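Uncharacterized protein (Bacillus cereus, PDB 5F2H) is of uncharacterized function but, as a member of the alpha/beta hydrolase superfamily, may act as a hydrolase. Local coordinates at the interface of chains A and B. Numbering follows the deposited sequence. Chains: chain A/B, Uncharacterized protein.

Contact 1 and contact 2 lie about 14 Å apart, measured between the centres of their C-alpha atoms. They share helix 143-150 of chain A, which gives A:Ile145 to contact 1 and A:Ile143 to contact 2. Chain B supplies the loop at 42-43 and the start of helix 44-58 in contact 1, and the beginning of strand 120-124 in contact 2. Chain B thus touches chain A both at a helix start, through side chains, and by antiparallel strand pairing. The two-fold symmetric interface repeats both with the chains exchanged. Such contacts suggest a dimer, although the structure alone does not prove one.

Contact 1: the interface of chains A and B. Residues chain A 142, 145, 170-173; chain B 42-43, 45-46.
The loop and first turn of helix 44-58 in chain B, with B:Asn43 foremost, enter between the beginning of helix 143-150 and the 170-173 stretch of chain A. B:Asn43 carries its amide anti to its own backbone N (chi1 -177°), and this extends the group toward A:Ser171 and A:Asp172. Its ND2 gives a weak hydrogen bond to the carbonyl O of A:Ser171 at 3.3 Å. The same nitrogen lies near the carbonyl O of A:Asp172, but its N-H points elsewhere. The other end of the amide works within chain B: OD1 accepts the backbone N of B:Gln46 at 3.2 Å, a helix cap that the donor reaches from well above the carbonyl plane. Asparagine suits this place because one short side chain can cap its helix and offer N-H groups to the partner.

Chain A has a similar cap. OD1 of A:Asn142 receives the backbone N of A:Ile145 nearly along the C=O axis, at 3.0 Å. Its ND2 donates to the carbonyl O of A:Asp172 at 2.7 Å and so ties the helix start to the loop that B:Asn43 meets.

Apolar groups pack around B:Asn43. Ring atom CE1 of A:Phe170 makes a van der Waals approach to its ND2 at 3.5 Å, the planes 47° apart; a flat aromatic can lie close beside an amide. A:Ile145 brings CD1 to CB of B:Asn43 and CG1 to the carbonyl of B:Gly42, whose large positive phi is hard to reach for a residue with a side chain. Small B:Ala45 sets its CB 3.9 Å from CB of A:Ser171, while CZ of A:Phe170 lies 4.0 Å from CD of B:Gln46.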
loop_
_atom_site.group_PDB
_atom_site.type_symbol
_atom_site.label_atom_id
_atom_site.label_comp_id
_atom_site.label_asym_id
_atom_site.label_seq_id
_atom_site.Cartn_x
_atom_site.Cartn_y
_atom_site.Cartn_z
ATOM N N ASN A 142 -6.773 -28.538 -4.737
ATOM C CA ASN A 142 -7.960 -27.727 -4.723
ATOM C C ASN A 142 -7.625 -26.426 -4.016
ATOM O O ASN A 142 -6.460 -26.163 -3.738
ATOM C CB ASN A 142 -9.095 -28.483 -4.024
ATOM C CG ASN A 142 -8.719 -28.912 -2.630
ATOM O OD1 ASN A 142 -8.044 -28.182 -1.919
ATOM N ND2 ASN A 142 -9.160 -30.098 -2.232
ATOM N N ILE A 145 -6.023 -26.742 -0.233
ATOM C CA ILE A 145 -4.631 -27.182 -0.242
ATOM C C ILE A 145 -3.603 -26.185 -0.735
ATOM O O ILE A 145 -2.457 -26.206 -0.306
ATOM C CB ILE A 145 -4.507 -28.438 -1.115
ATOM C CG1 ILE A 145 -5.289 -29.574 -0.487
ATOM C CG2 ILE A 145 -3.048 -28.848 -1.264
ATOM C CD1 ILE A 145 -5.330 -30.828 -1.318
ATOM N N PHE A 170 -11.322 -37.157 -8.561
ATOM C CA PHE A 170 -11.833 -37.885 -7.413
ATOM C C PHE A 170 -12.319 -36.841 -6.433
ATOM O O PHE A 170 -12.075 -35.645 -6.632
ATOM C CB PHE A 170 -10.782 -38.772 -6.794
ATOM C CG PHE A 170 -9.573 -38.039 -6.374
ATOM C CD1 PHE A 170 -9.482 -37.493 -5.091
ATOM C CD2 PHE A 170 -8.516 -37.884 -7.242
ATOM C CE1 PHE A 170 -8.363 -36.786 -4.701
ATOM C CE2 PHE A 170 -7.392 -37.180 -6.856
ATOM C CZ PHE A 170 -7.318 -36.629 -5.583
ATOM N N SER A 171 -13.043 -37.278 -5.406
ATOM C CA SER A 171 -13.578 -36.375 -4.390
ATOM C C SER A 171 -12.590 -35.292 -3.974
ATOM O O SER A 171 -11.530 -35.598 -3.453
ATOM C CB SER A 171 -13.987 -37.158 -3.136
ATOM O OG SER A 171 -15.020 -38.089 -3.402
ATOM N N ASP A 172 -12.948 -34.032 -4.216
ATOM C CA ASP A 172 -12.130 -32.869 -3.856
ATOM C C ASP A 172 -10.730 -32.802 -4.486
ATOM O O ASP A 172 -9.886 -32.042 -4.001
ATOM C CB ASP A 172 -11.980 -32.773 -2.335
ATOM C CG ASP A 172 -13.295 -32.698 -1.622
ATOM O OD1 ASP A 172 -14.275 -32.224 -2.229
ATOM O OD2 ASP A 172 -13.344 -33.106 -0.439
ATOM N N GLY A 173 -10.481 -33.580 -5.541
ATOM C CA GLY A 173 -9.179 -33.589 -6.238
ATOM C C GLY A 173 -9.389 -33.076 -7.658
ATOM O O GLY A 173 -10.145 -33.671 -8.433
ATOM N N GLY B 42 -6.183 -31.623 4.729
ATOM C CA GLY B 42 -5.883 -31.586 3.295
ATOM C C GLY B 42 -6.936 -32.108 2.335
ATOM O O GLY B 42 -7.665 -31.326 1.720
ATOM N N ASN B 43 -6.916 -33.418 2.103
ATOM C CA ASN B 43 -7.877 -34.101 1.234
ATOM C C ASN B 43 -7.844 -35.519 1.746
ATOM O O ASN B 43 -6.904 -36.255 1.491
ATOM C CB ASN B 43 -7.513 -34.027 -0.255
ATOM C CG ASN B 43 -8.561 -34.692 -1.152
ATOM O OD1 ASN B 43 -9.200 -35.677 -0.777
ATOM N ND2 ASN B 43 -8.706 -34.177 -2.357
ATOM N N ALA B 45 -9.864 -38.033 1.024
ATOM C CA ALA B 45 -10.072 -38.987 -0.053
ATOM C C ALA B 45 -8.728 -39.474 -0.552
ATOM O O ALA B 45 -8.488 -40.662 -0.629
ATOM C CB ALA B 45 -10.866 -38.345 -1.174
ATOM N N GLN B 46 -7.835 -38.538 -0.828
ATOM C CA GLN B 46 -6.500 -38.847 -1.291
ATOM C C GLN B 46 -5.715 -39.620 -0.248
ATOM O O GLN B 46 -4.930 -40.505 -0.587
ATOM C CB GLN B 46 -5.777 -37.544 -1.604
ATOM C CG GLN B 46 -4.374 -37.683 -2.199
ATOM C CD GLN B 46 -4.335 -38.411 -3.541
ATOM O OE1 GLN B 46 -4.845 -39.521 -3.672
ATOM N NE2 GLN B 46 -3.615 -37.835 -4.504
#

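Contact 2: the interface of chains A and B. Residues chain A 143, 162-164, 189; chain B 119-121.
In this alpha/beta hydrolase-family protein, A:Gln164 and B:Asp120 pair as antiparallel strand residues, joining strand 158-164 of chain A to strand 120-124 of chain B. The backbone N of A:Gln164 donates to the carbonyl O of B:Asp120 at 2.7 Å; the return bond, from N of B:Asp120 to O of A:Gln164, is weak at 3.4 Å. One step along, A:Pro163 faces B:Val121. Proline, with no N-H to give, fits this bridge because the pair beside it supplies the bonds.

The closer packing lies around B:Val121. Its branched CB meets the CD2 and NE2 atoms of the A:His189 imidazole, with CB to CD2 at 3.5 Å, and the two side chains pass in opposite directions. CG2, anti to the valine backbone N, lies against the A:Leu162-A:Pro163 peptide, 3.4 Å from the carbonyl O of A:Leu162. Beta-branching thus lets CB and CG1 meet the imidazole in helix 179-195 while CG2 meets the strand. B:Ala119 adds its methyl CB near CE1 of A:His189, at 4.1 Å.

Beyond the strand pair the fit is looser. A:Gln164, extended past CG, brings NE2 to 3.9 Å from CB of B:Asp120, and its amide is turned 71° from the carboxylate plane. Within chain B, OD1 of the B:Asp120 carboxylate accepts the backbone N of B:Val121 at 2.9 Å, from above the carboxylate plane, and may help steady the start of the strand. More distantly, atom CD1 of A:Ile143 lies 4.3 Å from atom C of B:Val121.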
loop_
_atom_site.group_PDB
_atom_site.type_symbol
_atom_site.label_atom_id
_atom_site.label_comp_id
_atom_site.label_asym_id
_atom_site.label_seq_id
_atom_site.Cartn_x
_atom_site.Cartn_y
_atom_site.Cartn_z
ATOM N N ILE A 143 -8.646 -25.640 -3.678
ATOM C CA ILE A 143 -8.422 -24.348 -3.037
ATOM C C ILE A 143 -7.928 -24.448 -1.587
ATOM O O ILE A 143 -7.107 -23.639 -1.151
ATOM C CB ILE A 143 -9.689 -23.482 -3.061
ATOM C CG1 ILE A 143 -10.228 -23.365 -4.478
ATOM C CG2 ILE A 143 -9.374 -22.103 -2.492
ATOM C CD1 ILE A 143 -11.486 -22.546 -4.573
ATOM N N LEU A 162 -7.835 -17.578 -6.199
ATOM C CA LEU A 162 -7.433 -18.981 -6.259
ATOM C C LEU A 162 -8.446 -19.715 -7.098
ATOM O O LEU A 162 -9.516 -20.043 -6.611
ATOM C CB LEU A 162 -7.350 -19.616 -4.860
ATOM C CG LEU A 162 -6.337 -19.009 -3.885
ATOM C CD1 LEU A 162 -6.370 -19.730 -2.555
ATOM C CD2 LEU A 162 -4.935 -19.076 -4.469
ATOM N N PRO A 163 -8.132 -19.929 -8.389
ATOM C CA PRO A 163 -9.059 -20.629 -9.259
ATOM C C PRO A 163 -8.985 -22.129 -9.054
ATOM O O PRO A 163 -7.936 -22.646 -8.674
ATOM C CB PRO A 163 -8.561 -20.279 -10.671
ATOM C CG PRO A 163 -7.632 -19.126 -10.493
ATOM C CD PRO A 163 -7.007 -19.378 -9.161
ATOM N N GLN A 164 -10.098 -22.813 -9.287
ATOM C CA GLN A 164 -10.134 -24.250 -9.153
ATOM C C GLN A 164 -10.589 -24.795 -10.502
ATOM O O GLN A 164 -11.537 -24.285 -11.107
ATOM C CB GLN A 164 -11.092 -24.683 -8.060
ATOM C CG GLN A 164 -10.917 -26.135 -7.665
ATOM C CD GLN A 164 -11.885 -26.557 -6.602
ATOM O OE1 GLN A 164 -11.492 -26.820 -5.467
ATOM N NE2 GLN A 164 -13.177 -26.475 -6.915
ATOM N N HIS A 189 -12.027 -16.138 -15.457
ATOM C CA HIS A 189 -11.852 -15.549 -14.134
ATOM C C HIS A 189 -11.214 -14.179 -14.219
ATOM O O HIS A 189 -11.692 -13.217 -13.600
ATOM C CB HIS A 189 -11.018 -16.419 -13.197
ATOM C CG HIS A 189 -11.677 -17.703 -12.796
ATOM N ND1 HIS A 189 -11.224 -18.940 -13.200
ATOM C CD2 HIS A 189 -12.779 -17.937 -12.055
ATOM C CE1 HIS A 189 -11.991 -19.884 -12.688
ATOM N NE2 HIS A 189 -12.944 -19.300 -11.992
ATOM N N ALA B 119 -16.228 -24.571 -13.027
ATOM C CA ALA B 119 -15.131 -23.782 -12.540
ATOM C C ALA B 119 -15.553 -23.165 -11.209
ATOM O O ALA B 119 -16.758 -23.036 -10.904
ATOM C CB ALA B 119 -14.790 -22.690 -13.539
ATOM N N ASP B 120 -14.560 -22.817 -10.401
ATOM C CA ASP B 120 -14.834 -22.197 -9.128
ATOM C C ASP B 120 -13.600 -21.411 -8.802
ATOM O O ASP B 120 -12.526 -21.715 -9.301
ATOM C CB ASP B 120 -15.117 -23.238 -8.044
ATOM C CG ASP B 120 -15.812 -22.642 -6.805
ATOM O OD1 ASP B 120 -16.195 -21.446 -6.811
ATOM O OD2 ASP B 120 -16.032 -23.412 -5.844
ATOM N N VAL B 121 -13.760 -20.370 -8.002
ATOM C CA VAL B 121 -12.645 -19.538 -7.627
ATOM C C VAL B 121 -12.968 -18.912 -6.302
ATOM O O VAL B 121 -14.138 -18.665 -5.993
ATOM C CB VAL B 121 -12.424 -18.403 -8.636
ATOM C CG1 VAL B 121 -13.602 -17.443 -8.628
ATOM C CG2 VAL B 121 -11.135 -17.645 -8.326
#